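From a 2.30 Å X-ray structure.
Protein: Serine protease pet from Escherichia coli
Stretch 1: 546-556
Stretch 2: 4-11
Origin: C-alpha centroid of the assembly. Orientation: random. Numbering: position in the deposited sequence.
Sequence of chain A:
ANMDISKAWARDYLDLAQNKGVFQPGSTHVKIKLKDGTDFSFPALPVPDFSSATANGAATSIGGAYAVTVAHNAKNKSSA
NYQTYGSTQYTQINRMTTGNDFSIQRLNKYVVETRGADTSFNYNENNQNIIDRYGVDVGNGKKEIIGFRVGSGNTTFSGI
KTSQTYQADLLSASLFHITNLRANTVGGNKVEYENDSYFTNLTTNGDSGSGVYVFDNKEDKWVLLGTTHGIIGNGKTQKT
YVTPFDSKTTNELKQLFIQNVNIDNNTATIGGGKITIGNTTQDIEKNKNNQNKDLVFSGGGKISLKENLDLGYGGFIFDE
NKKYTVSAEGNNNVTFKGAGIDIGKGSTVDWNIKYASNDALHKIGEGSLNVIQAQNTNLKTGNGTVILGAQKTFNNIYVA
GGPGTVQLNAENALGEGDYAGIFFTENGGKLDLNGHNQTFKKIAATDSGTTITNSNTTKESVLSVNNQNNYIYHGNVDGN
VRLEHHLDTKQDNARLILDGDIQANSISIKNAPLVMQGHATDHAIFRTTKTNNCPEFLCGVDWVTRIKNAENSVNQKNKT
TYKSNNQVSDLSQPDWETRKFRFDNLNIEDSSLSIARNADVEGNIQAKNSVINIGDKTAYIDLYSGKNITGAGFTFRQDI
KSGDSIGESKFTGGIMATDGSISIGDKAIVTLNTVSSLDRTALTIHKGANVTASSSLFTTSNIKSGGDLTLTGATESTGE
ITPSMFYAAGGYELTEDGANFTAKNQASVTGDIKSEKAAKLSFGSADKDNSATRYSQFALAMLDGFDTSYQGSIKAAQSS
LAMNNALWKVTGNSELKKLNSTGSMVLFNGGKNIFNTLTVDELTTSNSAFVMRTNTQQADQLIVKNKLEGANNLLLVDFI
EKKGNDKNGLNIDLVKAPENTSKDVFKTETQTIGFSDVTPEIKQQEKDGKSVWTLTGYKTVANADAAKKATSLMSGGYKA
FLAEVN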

# COMPACT_ATOMS: atom_id res chain seq x y z
N ARG A 546 25.49 8.77 20.36
CA ARG A 546 25.83 7.76 21.37
C ARG A 546 24.86 6.59 21.32
O ARG A 546 25.27 5.42 21.46
CB ARG A 546 25.84 8.37 22.77
CG ARG A 546 26.98 9.34 23.02
CD ARG A 546 27.21 9.55 24.53
NE ARG A 546 27.93 10.80 24.76
CZ ARG A 546 28.49 11.16 25.90
NH1 ARG A 546 28.44 10.36 26.96
NH2 ARG A 546 29.12 12.32 25.98
N ILE A 547 23.58 6.88 21.10
CA ILE A 547 22.61 5.81 20.94
C ILE A 547 22.97 4.93 19.73
O ILE A 547 22.89 3.70 19.79
CB ILE A 547 21.20 6.35 20.77
CG1 ILE A 547 20.74 7.06 22.04
CG2 ILE A 547 20.25 5.23 20.39
CD1 ILE A 547 19.48 7.95 21.84
N LYS A 548 23.36 5.57 18.63
CA LYS A 548 23.74 4.83 17.43
C LYS A 548 25.00 3.97 17.66
O LYS A 548 25.04 2.82 17.23
CB LYS A 548 23.96 5.80 16.26
CG LYS A 548 24.75 5.25 15.09
CD LYS A 548 24.83 6.26 13.96
CE LYS A 548 25.88 5.88 12.93
NZ LYS A 548 25.97 6.83 11.78
N ASN A 549 26.01 4.52 18.33
CA ASN A 549 27.19 3.73 18.68
C ASN A 549 26.88 2.59 19.65
O ASN A 549 27.43 1.50 19.55
CB ASN A 549 28.28 4.60 19.30
CG ASN A 549 28.87 5.58 18.32
OD1 ASN A 549 28.85 5.36 17.09
ND2 ASN A 549 29.42 6.68 18.84
N ALA A 550 25.99 2.85 20.60
CA ALA A 550 25.76 1.86 21.64
C ALA A 550 25.01 0.65 21.08
O ALA A 550 25.11 -0.44 21.63
CB ALA A 550 25.00 2.47 22.79
N GLU A 551 24.29 0.85 19.98
CA GLU A 551 23.56 -0.25 19.36
C GLU A 551 24.20 -0.73 18.04
O GLU A 551 23.63 -1.55 17.31
CB GLU A 551 22.11 0.17 19.11
CG GLU A 551 21.36 0.65 20.36
CD GLU A 551 19.90 0.97 20.07
OE1 GLU A 551 19.63 1.69 19.09
OE2 GLU A 551 19.02 0.47 20.81
N ASN A 552 25.40 -0.23 17.74
CA ASN A 552 26.08 -0.53 16.48
C ASN A 552 26.43 -2.01 16.28
O ASN A 552 26.20 -2.55 15.20
CB ASN A 552 27.35 0.31 16.35
CG ASN A 552 28.21 -0.10 15.16
OD1 ASN A 552 27.76 -0.04 14.01
ND2 ASN A 552 29.44 -0.52 15.42
N SER A 553 26.97 -2.65 17.31
CA SER A 553 27.39 -4.05 17.23
C SER A 553 26.24 -4.98 16.87
O SER A 553 26.36 -5.77 15.93
CB SER A 553 28.02 -4.51 18.55
OG SER A 553 29.16 -3.73 18.83
N VAL A 554 25.15 -4.89 17.62
CA VAL A 554 23.99 -5.74 17.37
C VAL A 554 23.34 -5.39 16.04
O VAL A 554 22.71 -6.24 15.40
CB VAL A 554 22.95 -5.64 18.51
CG1 VAL A 554 22.26 -4.26 18.51
CG2 VAL A 554 21.90 -6.74 18.38
N ASN A 555 23.50 -4.15 15.60
CA ASN A 555 22.97 -3.72 14.32
C ASN A 555 23.85 -4.23 13.18
O ASN A 555 23.36 -4.56 12.11
CB ASN A 555 22.83 -2.19 14.25
CG ASN A 555 21.54 -1.67 14.92
OD1 ASN A 555 20.56 -2.40 15.06
ND2 ASN A 555 21.56 -0.40 15.31
N GLN A 556 25.16 -4.30 13.41
CA GLN A 556 26.06 -4.83 12.39
C GLN A 556 25.87 -6.34 12.18
O GLN A 556 25.98 -6.83 11.06
CB GLN A 556 27.52 -4.54 12.73
CG GLN A 556 27.93 -3.06 12.67
CD GLN A 556 27.69 -2.41 11.31
OE1 GLN A 556 27.54 -3.08 10.30
NE2 GLN A 556 27.67 -1.08 11.29
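Stretch 2 4-11: DISKAWAR

How does stretch 2 lie on stretch 1? Residues 4-11 approach as an irregular segment, mostly loop or turn, with helical phi/psi reached at Ala10 and Arg11. Stretch 1 is helical on both sides of Glu551, the residue where the chain leaves helical phi/psi (-107/9) and which also occupies the N-cap position of the helix that follows. The contact centres on this break. The register pairs Ile547 with Ala10, their CA atoms 7.6 Å apart, and Glu551 with Trp9, CA to CA 7.7 Å. The numbering falls from Ala10 to Trp9 as it rises from Ile547 to Glu551, but this opposed sense holds for that one step; as a whole stretch 2 passes across stretch 1 rather than along it. Together they bury 323 Å², a modest patch built by residues more than 500 positions apart in sequence.

Why does Glu551 reach so far into stretch 2? Its CA-to-CB bond points toward the other stretch, and chi1 at -56° (m) with chi2 at -176° (t) carries the carboxylate outward in an extended arc. Chi3, at -49°, sets the plane of the carboxylate and so the places of its two oxygens. OE2 accepts a hydrogen bond from Ala10 N at 3.0 Å, with a nearly straight N-H...O angle of 162°. The same OE2 lies 3.3 Å from Trp9 CA and 4.3 Å from Ile5 CD1, so the acid is bordered by carbon as well as by the amide it serves. Its other oxygen, OE1, accepts a hydrogen bond from water 1 at 2.8 Å, and that water in turn accepts one from Arg11 N at 2.9 Å. One carboxylate thus receives the Ala10 amide directly and the Arg11 amide through water, two successive NH groups where stretch 2 turns into helical conformation.

What sets the pose of the Trp9 side chain? The CA-to-CB bond runs sideways to stretch 1, but chi1 at -87° (m) and chi2 at -103° bring the indole round so that its end comes nearer. NE1 then donates to Asn555 OD1 at 3.1 Å, the acceptor lying at the ring edge, near the plane, as an indole N-H requires. Asn555 answers in kind: its CA-to-CB bond is also sideways, and chi1 at -82° (m) with chi2 at -23° swings OD1 toward the ring. Val554, whose CA-to-CB bond points toward stretch 2, uses the p rotamer (chi1 69°) and places CG1 3.9 Å from Trp9 CZ2, an apolar contact next to the polar one.

Where does the apolar packing continue? It does so at the start of stretch 1, where Ile547 points its CA-to-CB bond toward stretch 2 and brings CG2 to 4.0 Å from Ala10 CB. Its chi1 of -65° (m) and chi2 of 165° (t) are ordinary helical values, so the contact requires no unusual side-chain conformation. The small methyl of Ala10, itself directed toward stretch 1, packs here while its backbone amide engages Glu551.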

# COMPACT_ATOMS: atom_id res chain seq x y z
N ASP A 4 15.58 1.12 29.73
CA ASP A 4 16.61 0.10 29.63
C ASP A 4 16.68 -0.50 28.22
O ASP A 4 15.76 -1.19 27.77
CB ASP A 4 16.34 -0.99 30.66
CG ASP A 4 17.34 -2.14 30.59
OD1 ASP A 4 18.39 -2.01 29.92
OD2 ASP A 4 17.06 -3.17 31.22
N ILE A 5 17.79 -0.24 27.53
CA ILE A 5 17.94 -0.72 26.17
C ILE A 5 18.93 -1.89 26.06
O ILE A 5 19.55 -2.09 25.01
CB ILE A 5 18.38 0.43 25.23
CG1 ILE A 5 19.75 0.98 25.63
CG2 ILE A 5 17.33 1.54 25.27
CD1 ILE A 5 20.38 1.91 24.58
N SER A 6 19.05 -2.67 27.13
CA SER A 6 19.95 -3.83 27.11
C SER A 6 19.34 -4.93 26.27
O SER A 6 20.05 -5.68 25.59
CB SER A 6 20.24 -4.34 28.54
OG SER A 6 19.07 -4.78 29.21
N LYS A 7 18.02 -5.03 26.31
CA LYS A 7 17.31 -5.99 25.49
C LYS A 7 16.68 -5.28 24.30
O LYS A 7 16.96 -5.61 23.14
CB LYS A 7 16.23 -6.72 26.28
CG LYS A 7 16.75 -7.82 27.21
CD LYS A 7 17.25 -7.25 28.52
CE LYS A 7 17.66 -8.36 29.49
NZ LYS A 7 16.53 -9.24 29.88
N ALA A 8 15.85 -4.29 24.60
CA ALA A 8 15.05 -3.61 23.59
C ALA A 8 15.84 -2.51 22.91
O ALA A 8 16.75 -1.94 23.49
CB ALA A 8 13.79 -3.05 24.21
N TRP A 9 15.48 -2.20 21.68
CA TRP A 9 16.05 -1.02 21.04
C TRP A 9 15.45 0.26 21.61
O TRP A 9 14.28 0.31 22.01
CB TRP A 9 15.82 -1.05 19.54
CG TRP A 9 16.86 -1.76 18.80
CD1 TRP A 9 17.87 -1.20 18.07
CD2 TRP A 9 17.01 -3.17 18.68
NE1 TRP A 9 18.64 -2.19 17.51
CE2 TRP A 9 18.12 -3.41 17.86
CE3 TRP A 9 16.30 -4.27 19.19
CZ2 TRP A 9 18.55 -4.69 17.53
CZ3 TRP A 9 16.72 -5.54 18.87
CH2 TRP A 9 17.84 -5.75 18.05
N ALA A 10 16.27 1.31 21.63
CA ALA A 10 15.87 2.58 22.18
C ALA A 10 14.62 3.11 21.46
O ALA A 10 13.70 3.63 22.08
CB ALA A 10 17.03 3.57 22.08
N ARG A 11 14.60 2.91 20.14
CA ARG A 11 13.54 3.42 19.28
C ARG A 11 12.22 2.70 19.56
O ARG A 11 11.12 3.21 19.26
CB ARG A 11 13.97 3.27 17.81
CG ARG A 11 12.88 3.44 16.78
CD ARG A 11 13.47 3.38 15.39
NE ARG A 11 13.04 2.19 14.68
CZ ARG A 11 13.24 1.98 13.38
NH1 ARG A 11 13.87 2.90 12.66
NH2 ARG A 11 12.81 0.88 12.80
O HOH W 1 16.92 2.25 18.57